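CaaX farnesyltransferase beta subunit Ram1 (PDB 4L9P) probably catalyses, together with an alpha subunit, the zinc-dependent transfer of farnesyl to a cysteine near the C-terminus of proteins, its own share being peptide binding. Local coordinates at residues N99-L104 with D423-H428; C317-L322 with G373-L378; G419-K424 with C435-G440. One frame throughout, in Å; residues are numbered along the deposited sequence.

Contact 1: N99-L104 with D423-H428; sequences NKCLPL and DKPGKH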
ATOM      1  N   ASN B  99      -1.535 -10.065 -23.058  1.00  9.75           N
ATOM      2  CA  ASN B  99      -2.404 -10.497 -24.155  1.00 11.21           C
ATOM      3  C   ASN B  99      -3.848 -10.202 -23.911  1.00 11.16           C
ATOM      4  O   ASN B  99      -4.588  -9.925 -24.898  1.00 12.20           O
ATOM      5  CB  ASN B  99      -2.204 -11.979 -24.405  1.00 13.48           C
ATOM      6  CG  ASN B  99      -0.827 -12.266 -24.980  1.00 17.20           C
ATOM      7  OD1 ASN B  99      -0.169 -11.342 -25.477  1.00 19.39           O
ATOM      8  ND2 ASN B  99      -0.343 -13.488 -24.838  1.00 18.35           N
ATOM      9  N   LYS B 100      -4.310 -10.199 -22.677  1.00 11.33           N
ATOM     10  CA  LYS B 100      -5.661  -9.721 -22.377  1.00 12.03           C
ATOM     11  C   LYS B 100      -5.825  -8.206 -22.562  1.00 10.79           C
ATOM     12  O   LYS B 100      -6.896  -7.723 -22.990  1.00 12.51           O
ATOM     13  CB  LYS B 100      -6.065 -10.086 -20.954  1.00 14.02           C
ATOM     14  CG  LYS B 100      -6.320 -11.579 -20.733  1.00 17.84           C
ATOM     15  CD  LYS B 100      -6.660 -11.849 -19.267  1.00 21.84           C
ATOM     16  CE  LYS B 100      -6.711 -13.374 -19.047  1.00 25.48           C
ATOM     17  NZ  LYS B 100      -7.001 -13.833 -17.674  1.00 28.47           N
ATOM     18  N   CYS B 101      -4.773  -7.457 -22.274  1.00  9.37           N
ATOM     19  CA  CYS B 101      -4.891  -6.003 -22.370  1.00  8.54           C
ATOM     20  C   CYS B 101      -4.791  -5.520 -23.800  1.00  9.35           C
ATOM     21  O   CYS B 101      -5.442  -4.534 -24.130  1.00  9.84           O
ATOM     22  CB  CYS B 101      -3.774  -5.351 -21.556  1.00  8.44           C
ATOM     23  SG  CYS B 101      -4.012  -5.408 -19.784  1.00  9.72           S
ATOM     24  N   LEU B 102      -4.057  -6.191 -24.682  1.00  9.35           N
ATOM     25  CA  LEU B 102      -3.778  -5.620 -26.033  1.00  9.91           C
ATOM     26  C   LEU B 102      -5.015  -5.293 -26.857  1.00 11.04           C
ATOM     27  O   LEU B 102      -5.084  -4.209 -27.387  1.00 11.06           O
ATOM     28  CB  LEU B 102      -2.742  -6.468 -26.813  1.00 11.19           C
ATOM     29  CG  LEU B 102      -1.297  -6.214 -26.358  1.00 12.26           C
ATOM     30  CD1 LEU B 102      -0.412  -7.282 -26.928  1.00 14.26           C
ATOM     31  CD2 LEU B 102      -0.831  -4.808 -26.815  1.00 13.85           C
ATOM     32  N   PRO B 103      -6.011  -6.193 -26.920  1.00 11.21           N
ATOM     33  CA  PRO B 103      -7.180  -5.804 -27.768  1.00 10.85           C
ATOM     34  C   PRO B 103      -7.910  -4.623 -27.173  1.00  9.18           C
ATOM     35  O   PRO B 103      -8.540  -3.829 -27.895  1.00  9.83           O
ATOM     36  CB  PRO B 103      -8.088  -7.031 -27.749  1.00 12.56           C
ATOM     37  CG  PRO B 103      -7.445  -7.991 -26.813  1.00 15.26           C
ATOM     38  CD  PRO B 103      -6.039  -7.605 -26.521  1.00 12.53           C
ATOM     39  N   LEU B 104      -7.930  -4.511 -25.847  1.00  8.87           N
ATOM     40  CA  LEU B 104      -8.594  -3.379 -25.191  1.00  9.13           C
ATOM     41  C   LEU B 104      -7.789  -2.086 -25.390  1.00  8.42           C
ATOM     42  O   LEU B 104      -8.393  -1.019 -25.684  1.00  8.22           O
ATOM     43  CB  LEU B 104      -8.760  -3.711 -23.708  1.00  9.02           C
ATOM     44  CG  LEU B 104      -9.744  -4.868 -23.428  1.00  9.36           C
ATOM     45  CD1 LEU B 104      -9.445  -5.417 -22.030  1.00 10.00           C
ATOM     46  CD2 LEU B 104     -11.157  -4.375 -23.471  1.00 11.49           C
ATOM     47  N   ASP B 423      -9.610  -4.512 -11.395  1.00  4.18           N
ATOM     48  CA  ASP B 423      -8.168  -4.670 -11.316  1.00  3.75           C
ATOM     49  C   ASP B 423      -7.511  -4.750 -12.674  1.00  3.40           C
ATOM     50  O   ASP B 423      -6.627  -3.965 -13.030  1.00  4.20           O
ATOM     51  CB  ASP B 423      -7.962  -5.941 -10.406  1.00  5.93           C
ATOM     52  CG  ASP B 423      -6.635  -6.663 -10.573  1.00  7.37           C
ATOM     53  OD1 ASP B 423      -5.735  -6.222 -11.279  1.00  6.29           O
ATOM     54  OD2 ASP B 423      -6.487  -7.742  -9.909  1.00  8.99           O
ATOM     55  N   LYS B 424      -8.013  -5.671 -13.483  1.00  4.44           N
ATOM     56  CA  LYS B 424      -7.444  -5.905 -14.804  1.00  4.94           C
ATOM     57  C   LYS B 424      -8.474  -6.684 -15.614  1.00  6.83           C
ATOM     58  O   LYS B 424      -9.403  -7.227 -15.044  1.00  7.91           O
ATOM     59  CB  LYS B 424      -6.086  -6.661 -14.710  1.00  5.26           C
ATOM     60  CG  LYS B 424      -6.211  -8.088 -14.129  1.00  6.25           C
ATOM     61  CD  LYS B 424      -4.834  -8.850 -14.267  1.00  7.18           C
ATOM     62  CE  LYS B 424      -3.660  -8.171 -13.584  1.00  6.50           C
ATOM     63  NZ  LYS B 424      -3.856  -8.057 -12.061  1.00  6.89           N
ATOM     64  N   PRO B 425      -8.289  -6.741 -16.934  1.00  7.82           N
ATOM     65  CA  PRO B 425      -9.186  -7.571 -17.738  1.00 10.62           C
ATOM     66  C   PRO B 425      -9.273  -8.966 -17.207  1.00 10.36           C
ATOM     67  O   PRO B 425      -8.257  -9.532 -16.799  1.00 11.29           O
ATOM     68  CB  PRO B 425      -8.522  -7.533 -19.118  1.00 10.82           C
ATOM     69  CG  PRO B 425      -7.825  -6.135 -19.136  1.00 11.32           C
ATOM     70  CD  PRO B 425      -7.241  -6.060 -17.716  1.00  9.76           C
ATOM     71  N   GLY B 426     -10.478  -9.527 -17.191  1.00 11.81           N
ATOM     72  CA  GLY B 426     -10.620 -10.847 -16.644  1.00 13.86           C
ATOM     73  C   GLY B 426     -11.059 -10.928 -15.215  1.00 15.13           C
ATOM     74  O   GLY B 426     -11.424 -12.004 -14.735  1.00 20.15           O
ATOM     75  N   LYS B 427     -11.087  -9.786 -14.543  1.00 10.51           N
ATOM     76  CA  LYS B 427     -11.567  -9.718 -13.167  1.00  9.74           C
ATOM     77  C   LYS B 427     -12.930  -9.043 -13.114  1.00  8.96           C
ATOM     78  O   LYS B 427     -13.159  -8.044 -13.833  1.00 10.91           O
ATOM     79  CB  LYS B 427     -10.603  -8.854 -12.301  1.00 10.94           C
ATOM     80  CG  LYS B 427      -9.163  -9.345 -12.279  1.00 12.30           C
ATOM     81  CD  LYS B 427      -9.047 -10.689 -11.644  1.00 14.94           C
ATOM     82  CE  LYS B 427      -7.592 -11.007 -11.434  1.00 18.10           C
ATOM     83  NZ  LYS B 427      -7.417 -12.310 -10.691  1.00 21.60           N
ATOM     84  N   HIS B 428     -13.816  -9.480 -12.215  1.00  9.13           N
ATOM     85  CA  HIS B 428     -15.060  -8.736 -12.027  1.00 10.12           C
ATOM     86  C   HIS B 428     -14.766  -7.397 -11.343  1.00  7.78           C
ATOM     87  O   HIS B 428     -13.801  -7.277 -10.573  1.00  9.26           O
ATOM     88  CB  HIS B 428     -15.979  -9.544 -11.083  1.00 13.92           C
ATOM     89  CG  HIS B 428     -16.374 -10.887 -11.626  1.00 20.95           C
ATOM     90  ND1 HIS B 428     -17.061 -11.813 -10.874  1.00 23.71           N
ATOM     91  CD2 HIS B 428     -16.124 -11.488 -12.814  1.00 25.03           C
ATOM     92  CE1 HIS B 428     -17.288 -12.894 -11.598  1.00 25.63           C
ATOM     93  NE2 HIS B 428     -16.735 -12.725 -12.783  1.00 25.85           N
TER
HETATM   94  O   HOH W   1      -7.142 -11.730 -15.607  1.00 31.37           O

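Contact 2: C317-L322 with G373-L378; sequences CALACL and GNCWPL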
ATOM      1  N   CYS B 317       1.169   4.769   1.868  1.00  3.27           N
ATOM      2  CA  CYS B 317       0.894   5.051   3.294  1.00  4.41           C
ATOM      3  C   CYS B 317       2.051   5.795   3.973  1.00  3.99           C
ATOM      4  O   CYS B 317       1.834   6.732   4.749  1.00  4.27           O
ATOM      5  CB  CYS B 317       0.691   3.706   4.032  1.00  5.04           C
ATOM      6  SG  CYS B 317      -0.877   2.875   3.616  1.00  6.87           S
ATOM      7  N   ALA B 318       3.279   5.341   3.731  1.00  3.44           N
ATOM      8  CA  ALA B 318       4.444   5.954   4.368  1.00  3.13           C
ATOM      9  C   ALA B 318       4.692   7.384   3.881  1.00  4.26           C
ATOM     10  O   ALA B 318       4.970   8.256   4.699  1.00  5.10           O
ATOM     11  CB  ALA B 318       5.716   5.097   4.151  1.00  4.52           C
ATOM     12  N   LEU B 319       4.630   7.598   2.563  1.00  3.48           N
ATOM     13  CA  LEU B 319       4.934   8.941   2.039  1.00  3.84           C
ATOM     14  C   LEU B 319       3.822   9.910   2.432  1.00  3.91           C
ATOM     15  O   LEU B 319       4.113  11.057   2.807  1.00  5.16           O
ATOM     16  CB  LEU B 319       5.042   8.898   0.519  1.00  4.42           C
ATOM     17  CG  LEU B 319       6.305   8.155   0.025  1.00  6.40           C
ATOM     18  CD1 LEU B 319       6.202   7.866  -1.481  1.00  7.31           C
ATOM     19  CD2 LEU B 319       7.584   8.974   0.392  1.00  9.26           C
ATOM     20  N   ALA B 320       2.555   9.473   2.377  1.00  4.12           N
ATOM     21  CA  ALA B 320       1.468  10.354   2.775  1.00  4.02           C
ATOM     22  C   ALA B 320       1.601  10.655   4.274  1.00  4.82           C
ATOM     23  O   ALA B 320       1.407  11.794   4.706  1.00  5.52           O
ATOM     24  CB  ALA B 320       0.081   9.690   2.478  1.00  4.57           C
ATOM     25  N   CYS B 321       1.932   9.639   5.093  1.00  5.33           N
ATOM     26  CA  CYS B 321       2.115   9.898   6.525  1.00  6.22           C
ATOM     27  C   CYS B 321       3.271  10.886   6.746  1.00  5.51           C
ATOM     28  O   CYS B 321       3.137  11.790   7.591  1.00  6.37           O
ATOM     29  CB  CYS B 321       2.395   8.549   7.240  1.00  6.95           C
ATOM     30  SG  CYS B 321       2.251   8.721   9.025  1.00  9.02           S
ATOM     31  N   LEU B 322       4.392  10.745   6.008  1.00  5.89           N
ATOM     32  CA  LEU B 322       5.517  11.710   6.177  1.00  5.91           C
ATOM     33  C   LEU B 322       5.052  13.128   5.857  1.00  6.25           C
ATOM     34  O   LEU B 322       5.432  14.073   6.562  1.00  7.94           O
ATOM     35  CB  LEU B 322       6.701  11.368   5.255  1.00  6.49           C
ATOM     36  CG  LEU B 322       7.527  10.183   5.752  1.00  6.48           C
ATOM     37  CD1 LEU B 322       8.566   9.879   4.676  1.00  7.29           C
ATOM     38  CD2 LEU B 322       8.232  10.424   7.094  1.00  6.82           C
ATOM     39  N   GLY B 373      -0.080   5.922  -8.096  1.00  4.11           N
ATOM     40  CA  GLY B 373      -0.277   7.206  -8.802  1.00  4.55           C
ATOM     41  C   GLY B 373      -0.167   8.389  -7.846  1.00  4.27           C
ATOM     42  O   GLY B 373       0.469   9.403  -8.159  1.00  6.18           O
ATOM     43  N   ASN B 374      -0.767   8.281  -6.656  1.00  4.62           N
ATOM     44  CA  ASN B 374      -0.754   9.395  -5.723  1.00  4.69           C
ATOM     45  C   ASN B 374       0.514   9.486  -4.910  1.00  4.42           C
ATOM     46  O   ASN B 374       0.696  10.482  -4.163  1.00  7.21           O
ATOM     47  CB  ASN B 374      -2.010   9.405  -4.841  1.00  6.13           C
ATOM     48  CG  ASN B 374      -3.143  10.186  -5.515  1.00  8.60           C
ATOM     49  OD1 ASN B 374      -2.879  11.284  -6.092  1.00 10.53           O
ATOM     50  ND2 ASN B 374      -4.381   9.712  -5.401  1.00 10.48           N
ATOM     51  N   CYS B 375       1.453   8.526  -5.080  1.00  3.71           N
ATOM     52  CA  CYS B 375       2.808   8.809  -4.584  1.00  4.13           C
ATOM     53  C   CYS B 375       3.450   9.927  -5.400  1.00  4.64           C
ATOM     54  O   CYS B 375       4.323  10.665  -4.884  1.00  6.03           O
ATOM     55  CB  CYS B 375       3.751   7.615  -4.688  1.00  5.05           C
ATOM     56  SG  CYS B 375       3.358   6.313  -3.463  1.00  5.90           S
ATOM     57  N   TRP B 376       3.061  10.070  -6.673  1.00  4.87           N
ATOM     58  CA  TRP B 376       3.773  11.019  -7.536  1.00  4.68           C
ATOM     59  C   TRP B 376       3.661  12.500  -7.120  1.00  4.80           C
ATOM     60  O   TRP B 376       4.686  13.195  -7.082  1.00  5.71           O
ATOM     61  CB  TRP B 376       3.402  10.822  -9.023  1.00  5.02           C
ATOM     62  CG  TRP B 376       4.115   9.586  -9.551  1.00  5.82           C
ATOM     63  CD1 TRP B 376       3.545   8.357  -9.948  1.00  6.70           C
ATOM     64  CD2 TRP B 376       5.546   9.426  -9.712  1.00  6.37           C
ATOM     65  NE1 TRP B 376       4.552   7.486 -10.364  1.00  6.92           N
ATOM     66  CE2 TRP B 376       5.772   8.100 -10.227  1.00  6.72           C
ATOM     67  CE3 TRP B 376       6.649  10.260  -9.468  1.00  7.74           C
ATOM     68  CZ2 TRP B 376       7.045   7.613 -10.513  1.00  8.05           C
ATOM     69  CZ3 TRP B 376       7.953   9.747  -9.713  1.00  9.13           C
ATOM     70  CH2 TRP B 376       8.119   8.444 -10.247  1.00  9.72           C
ATOM     71  N   PRO B 377       2.448  12.994  -6.793  1.00  5.23           N
ATOM     72  CA  PRO B 377       2.412  14.401  -6.334  1.00  5.77           C
ATOM     73  C   PRO B 377       3.215  14.583  -5.052  1.00  5.81           C
ATOM     74  O   PRO B 377       3.759  15.695  -4.852  1.00  6.78           O
ATOM     75  CB  PRO B 377       0.915  14.665  -6.058  1.00  7.31           C
ATOM     76  CG  PRO B 377       0.150  13.556  -6.724  1.00  9.25           C
ATOM     77  CD  PRO B 377       1.111  12.401  -6.997  1.00  7.22           C
ATOM     78  N   LEU B 378       3.273  13.553  -4.210  1.00  5.47           N
ATOM     79  CA  LEU B 378       4.023  13.688  -2.943  1.00  5.42           C
ATOM     80  C   LEU B 378       5.515  13.760  -3.251  1.00  5.82           C
ATOM     81  O   LEU B 378       6.231  14.653  -2.736  1.00  6.90           O
ATOM     82  CB  LEU B 378       3.755  12.480  -2.008  1.00  6.34           C
ATOM     83  CG  LEU B 378       2.262  12.342  -1.699  1.00  5.98           C
ATOM     84  CD1 LEU B 378       2.057  11.073  -0.784  1.00  8.16           C
ATOM     85  CD2 LEU B 378       1.606  13.566  -1.064  1.00  6.71           C
TER

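Contact 3: G419-K424 with C435-G440; sequences GGLRDK and CYALTG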
ATOM      1  N   GLY B 419     -20.750  -1.562 -15.836  1.00 11.99           N
ATOM      2  CA  GLY B 419     -20.467  -0.573 -14.791  1.00  9.66           C
ATOM      3  C   GLY B 419     -19.489  -1.091 -13.750  1.00  9.43           C
ATOM      4  O   GLY B 419     -19.378  -2.309 -13.534  1.00  9.90           O
ATOM      5  N   GLY B 420     -18.799  -0.141 -13.118  1.00  7.63           N
ATOM      6  CA  GLY B 420     -17.730  -0.513 -12.196  1.00  7.20           C
ATOM      7  C   GLY B 420     -16.404  -0.579 -12.944  1.00  6.48           C
ATOM      8  O   GLY B 420     -16.312  -0.805 -14.175  1.00  7.16           O
ATOM      9  N   LEU B 421     -15.337  -0.444 -12.164  1.00  5.34           N
ATOM     10  CA  LEU B 421     -13.986  -0.665 -12.708  1.00  4.83           C
ATOM     11  C   LEU B 421     -13.323  -1.823 -11.967  1.00  6.07           C
ATOM     12  O   LEU B 421     -13.772  -2.247 -10.886  1.00  6.48           O
ATOM     13  CB  LEU B 421     -13.093   0.596 -12.663  1.00  5.61           C
ATOM     14  CG  LEU B 421     -13.642   1.717 -13.632  1.00  6.48           C
ATOM     15  CD1 LEU B 421     -14.620   2.676 -12.860  1.00  7.97           C
ATOM     16  CD2 LEU B 421     -12.467   2.515 -14.248  1.00  7.52           C
ATOM     17  N   ARG B 422     -12.279  -2.348 -12.587  1.00  6.31           N
ATOM     18  CA  ARG B 422     -11.675  -3.612 -12.148  1.00  6.05           C
ATOM     19  C   ARG B 422     -10.164  -3.486 -12.047  1.00  5.22           C
ATOM     20  O   ARG B 422      -9.511  -2.560 -12.573  1.00  5.57           O
ATOM     21  CB  ARG B 422     -12.073  -4.723 -13.158  1.00  7.36           C
ATOM     22  CG  ARG B 422     -11.538  -4.435 -14.575  1.00  7.37           C
ATOM     23  CD  ARG B 422     -12.134  -5.399 -15.620  1.00  8.90           C
ATOM     24  NE  ARG B 422     -11.743  -4.986 -16.960  1.00  8.10           N
ATOM     25  CZ  ARG B 422     -12.559  -5.068 -18.017  1.00  8.75           C
ATOM     26  NH1 ARG B 422     -13.746  -5.678 -17.895  1.00 11.00           N
ATOM     27  NH2 ARG B 422     -12.145  -4.610 -19.195  1.00  9.70           N
ATOM     28  N   ASP B 423      -9.610  -4.512 -11.395  1.00  4.18           N
ATOM     29  CA  ASP B 423      -8.168  -4.670 -11.316  1.00  3.75           C
ATOM     30  C   ASP B 423      -7.511  -4.750 -12.674  1.00  3.40           C
ATOM     31  O   ASP B 423      -6.627  -3.965 -13.030  1.00  4.20           O
ATOM     32  CB  ASP B 423      -7.962  -5.941 -10.406  1.00  5.93           C
ATOM     33  CG  ASP B 423      -6.635  -6.663 -10.573  1.00  7.37           C
ATOM     34  OD1 ASP B 423      -5.735  -6.222 -11.279  1.00  6.29           O
ATOM     35  OD2 ASP B 423      -6.487  -7.742  -9.909  1.00  8.99           O
ATOM     36  N   LYS B 424      -8.013  -5.671 -13.483  1.00  4.44           N
ATOM     37  CA  LYS B 424      -7.444  -5.905 -14.804  1.00  4.94           C
ATOM     38  C   LYS B 424      -8.474  -6.684 -15.614  1.00  6.83           C
ATOM     39  O   LYS B 424      -9.403  -7.227 -15.044  1.00  7.91           O
ATOM     40  CB  LYS B 424      -6.086  -6.661 -14.710  1.00  5.26           C
ATOM     41  CG  LYS B 424      -6.211  -8.088 -14.129  1.00  6.25           C
ATOM     42  CD  LYS B 424      -4.834  -8.850 -14.267  1.00  7.18           C
ATOM     43  CE  LYS B 424      -3.660  -8.171 -13.584  1.00  6.50           C
ATOM     44  NZ  LYS B 424      -3.856  -8.057 -12.061  1.00  6.89           N
ATOM     45  N   CYS B 435     -13.473   2.781  -6.866  1.00  4.54           N
ATOM     46  CA  CYS B 435     -12.966   3.973  -6.213  1.00  4.76           C
ATOM     47  C   CYS B 435     -11.519   4.333  -6.619  1.00  3.91           C
ATOM     48  O   CYS B 435     -11.206   5.510  -6.955  1.00  4.40           O
ATOM     49  CB  CYS B 435     -13.025   3.732  -4.679  1.00  5.70           C
ATOM     50  SG  CYS B 435     -12.244   5.000  -3.665  1.00  7.05           S
ATOM     51  N   TYR B 436     -10.615   3.347  -6.527  1.00  3.62           N
ATOM     52  CA  TYR B 436      -9.207   3.698  -6.701  1.00  3.56           C
ATOM     53  C   TYR B 436      -8.786   3.889  -8.165  1.00  3.89           C
ATOM     54  O   TYR B 436      -7.902   4.713  -8.413  1.00  4.34           O
ATOM     55  CB  TYR B 436      -8.290   2.718  -5.941  1.00  3.65           C
ATOM     56  CG  TYR B 436      -8.461   2.935  -4.437  1.00  4.33           C
ATOM     57  CD1 TYR B 436      -8.245   4.195  -3.835  1.00  4.30           C
ATOM     58  CD2 TYR B 436      -8.867   1.882  -3.613  1.00  4.35           C
ATOM     59  CE1 TYR B 436      -8.355   4.402  -2.465  1.00  4.58           C
ATOM     60  CE2 TYR B 436      -9.000   2.083  -2.257  1.00  4.02           C
ATOM     61  CZ  TYR B 436      -8.752   3.309  -1.662  1.00  3.59           C
ATOM     62  OH  TYR B 436      -8.900   3.507  -0.297  1.00  4.21           O
ATOM     63  N   ALA B 437      -9.449   3.221  -9.121  1.00  3.97           N
ATOM     64  CA  ALA B 437      -9.175   3.562 -10.530  1.00  4.35           C
ATOM     65  C   ALA B 437      -9.670   4.981 -10.830  1.00  4.38           C
ATOM     66  O   ALA B 437      -8.952   5.732 -11.499  1.00  5.09           O
ATOM     67  CB  ALA B 437      -9.842   2.585 -11.465  1.00  5.42           C
ATOM     68  N   LEU B 438     -10.836   5.366 -10.299  1.00  4.84           N
ATOM     69  CA  LEU B 438     -11.312   6.741 -10.502  1.00  4.75           C
ATOM     70  C   LEU B 438     -10.391   7.741  -9.828  1.00  4.95           C
ATOM     71  O   LEU B 438     -10.114   8.810 -10.348  1.00  5.49           O
ATOM     72  CB  LEU B 438     -12.749   6.897 -10.012  1.00  4.66           C
ATOM     73  CG  LEU B 438     -13.794   6.133 -10.858  1.00  6.55           C
ATOM     74  CD1 LEU B 438     -15.124   6.193 -10.096  1.00  7.22           C
ATOM     75  CD2 LEU B 438     -13.961   6.765 -12.239  1.00  8.38           C
ATOM     76  N   THR B 439      -9.896   7.395  -8.636  1.00  4.16           N
ATOM     77  CA  THR B 439      -9.026   8.308  -7.889  1.00  5.26           C
ATOM     78  C   THR B 439      -7.756   8.571  -8.717  1.00  4.52           C
ATOM     79  O   THR B 439      -7.302   9.710  -8.885  1.00  5.28           O
ATOM     80  CB  THR B 439      -8.680   7.700  -6.518  1.00  5.87           C
ATOM     81  OG1 THR B 439      -9.858   7.657  -5.704  1.00  6.94           O
ATOM     82  CG2 THR B 439      -7.672   8.564  -5.811  1.00  6.29           C
ATOM     83  N   GLY B 440      -7.164   7.513  -9.278  1.00  3.72           N
ATOM     84  CA  GLY B 440      -5.995   7.672 -10.125  1.00  4.36           C
ATOM     85  C   GLY B 440      -6.262   8.439 -11.412  1.00  4.48           C
ATOM     86  O   GLY B 440      -5.406   9.230 -11.807  1.00  5.63           O
TER

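Contact 1: N99-L104 with D423-H428
Pro425 presses its ring against Lys100, Cys101 and Leu104, one face of helix 89-105, and so ties that N-terminal helix to a loop of the alpha-alpha toroid. Of the 193 Å² buried between 99-104 and 423-428, Pro425 accounts for nearly half. The three helix residues share the ring: CB and CG both meet CD1 of Leu104, CG at 3.4 Å, closer than usual for two carbons; CB also faces CB of Lys100 (4.0 Å), and CG and CD both lie 3.9 Å from SG of Cys101. The Leu104 and Pro425 side chains run past each other in opposite senses. Tyr409 and Cys413 of helix 403-413 also touch Cys101, so the same side chain meets both the loop and helix 403-413.

Pro425 stands at the second position of a type II beta turn from Lys424 to Lys427, closed by Lys427 N to Lys424 O at 3.1 Å. At the first position, Lys424 curls back so that NZ forms a salt bridge with OD1 of Asp423 on its syn side, 2.7 Å away. On the exposed side, the extended Lys100 chain runs past the turn with CD 3.7 Å from Pro425 O, and one water accepts from Lys100 NZ at 3.0 Å and donates to Pro425 O at 2.7 Å.

Contact 2: C317-L322 with G373-L378
Leu319 and Leu378 are the two bumps of this helix-to-helix contact, both pointing toward the other segment; Leu378 ends on backbone, Leu319 on the Cys375 side chain. Methyl CD1 of Leu378 settles against the surface of helix 312-323 where Leu319 gives way to Ala320: it lies 3.6 Å from Ala320 N, 3.9 Å from Leu319 CB and 4.1 Å from Ala320 CB. The small alanine methyl thus forms one wall of the hollow and the leucine CB another, with main chain as the floor. In return, Leu319 sends CD1 to Cys375, 3.8 Å from SG and 4.0 Å from CB. A chi1 of -70° turns Leu319 CG away from its own carbonyl carbon, leaving CD1 to reach the cysteine while CB stays beside Leu378.

No hydrogen bond crosses between the segments, and the 165 Å² they bury comes chiefly from the two leucines. All four touching residues are buried. Leu341 and Leu345 of helix 338-346 touch Leu319 and Cys375 respectively, while Tyr255 of helix 251-263 touches Ala320. Cys317, one turn before Cys321, points away from the contact and touches the bound farnesyl diphosphate analogue. Apolar helix packing of this kind, beside the isoprenoid pocket, belongs to the alpha-alpha toroid of the prenyltransferase beta subunit.

Contact 3: G419-K424 with C435-G440
This is a buried, wholly apolar contact between a loop and the helix that follows it: 419-424, after helix 403-413, lies against helix 431-444. Leu421 carries the loop side. Its CB and CD2 approach Ala437 CB at 4.0 and 3.8 Å, while its other methyl, CD1, turns to Leu438 and stands 4.1 Å from CG. The two leucine side chains cross at about a right angle, and the branches of Leu421 are divided between two consecutive residues of the helix. Its chi2 of 92° lies about 30° off the staggered value of +60°, a rotation consistent with spreading the two methyls over Ala437 and Leu438. Ile410 of helix 403-413 also touches Leu421, and Thr434 OG1 hydrogen-bonds its backbone N.

Inside the helix, Cys435 O accepts from both Thr439 N and Thr439 OG1, each at 2.8 Å. The hydroxyl comes from above the carbonyl plane, 43° out of it. Cys435 SG sits over the centre of one face of the Tyr436 ring, 4.0 Å above its plane. The same helix contributes the zinc ligand His433, whose side chain is about 5 Å from that of Leu421, so this packing lies next to a zinc ligand of the farnesyltransferase toroid, with the Ala437 side chain about 9 Å from the zinc ion.

How the contacts relate
Contacts 1 and 3 share Asp423 and Lys424, and their centres are 13 Å apart: the loop between helices 403-413 and 431-444 meets helix 431-444 through its earlier part and helix 89-105 through its later part. Arg422 joins them further, with CD 3.4 Å from Lys427 O. Contact 2 lies deeper in the chain, its centre 27 Å from that of contact 1 and 19 Å from that of contact 3, which it touches through Asn374 ND2 and Thr439 CG2. In sequence, contact 2 is nested within the span closed by contact 1 and precedes contact 3. Contact 3 neighbours the zinc site through His433 on helix 431-444, contact 2 the isoprenoid pocket through Cys317 on helix 312-323, and contact 1 attaches the N-terminal helix.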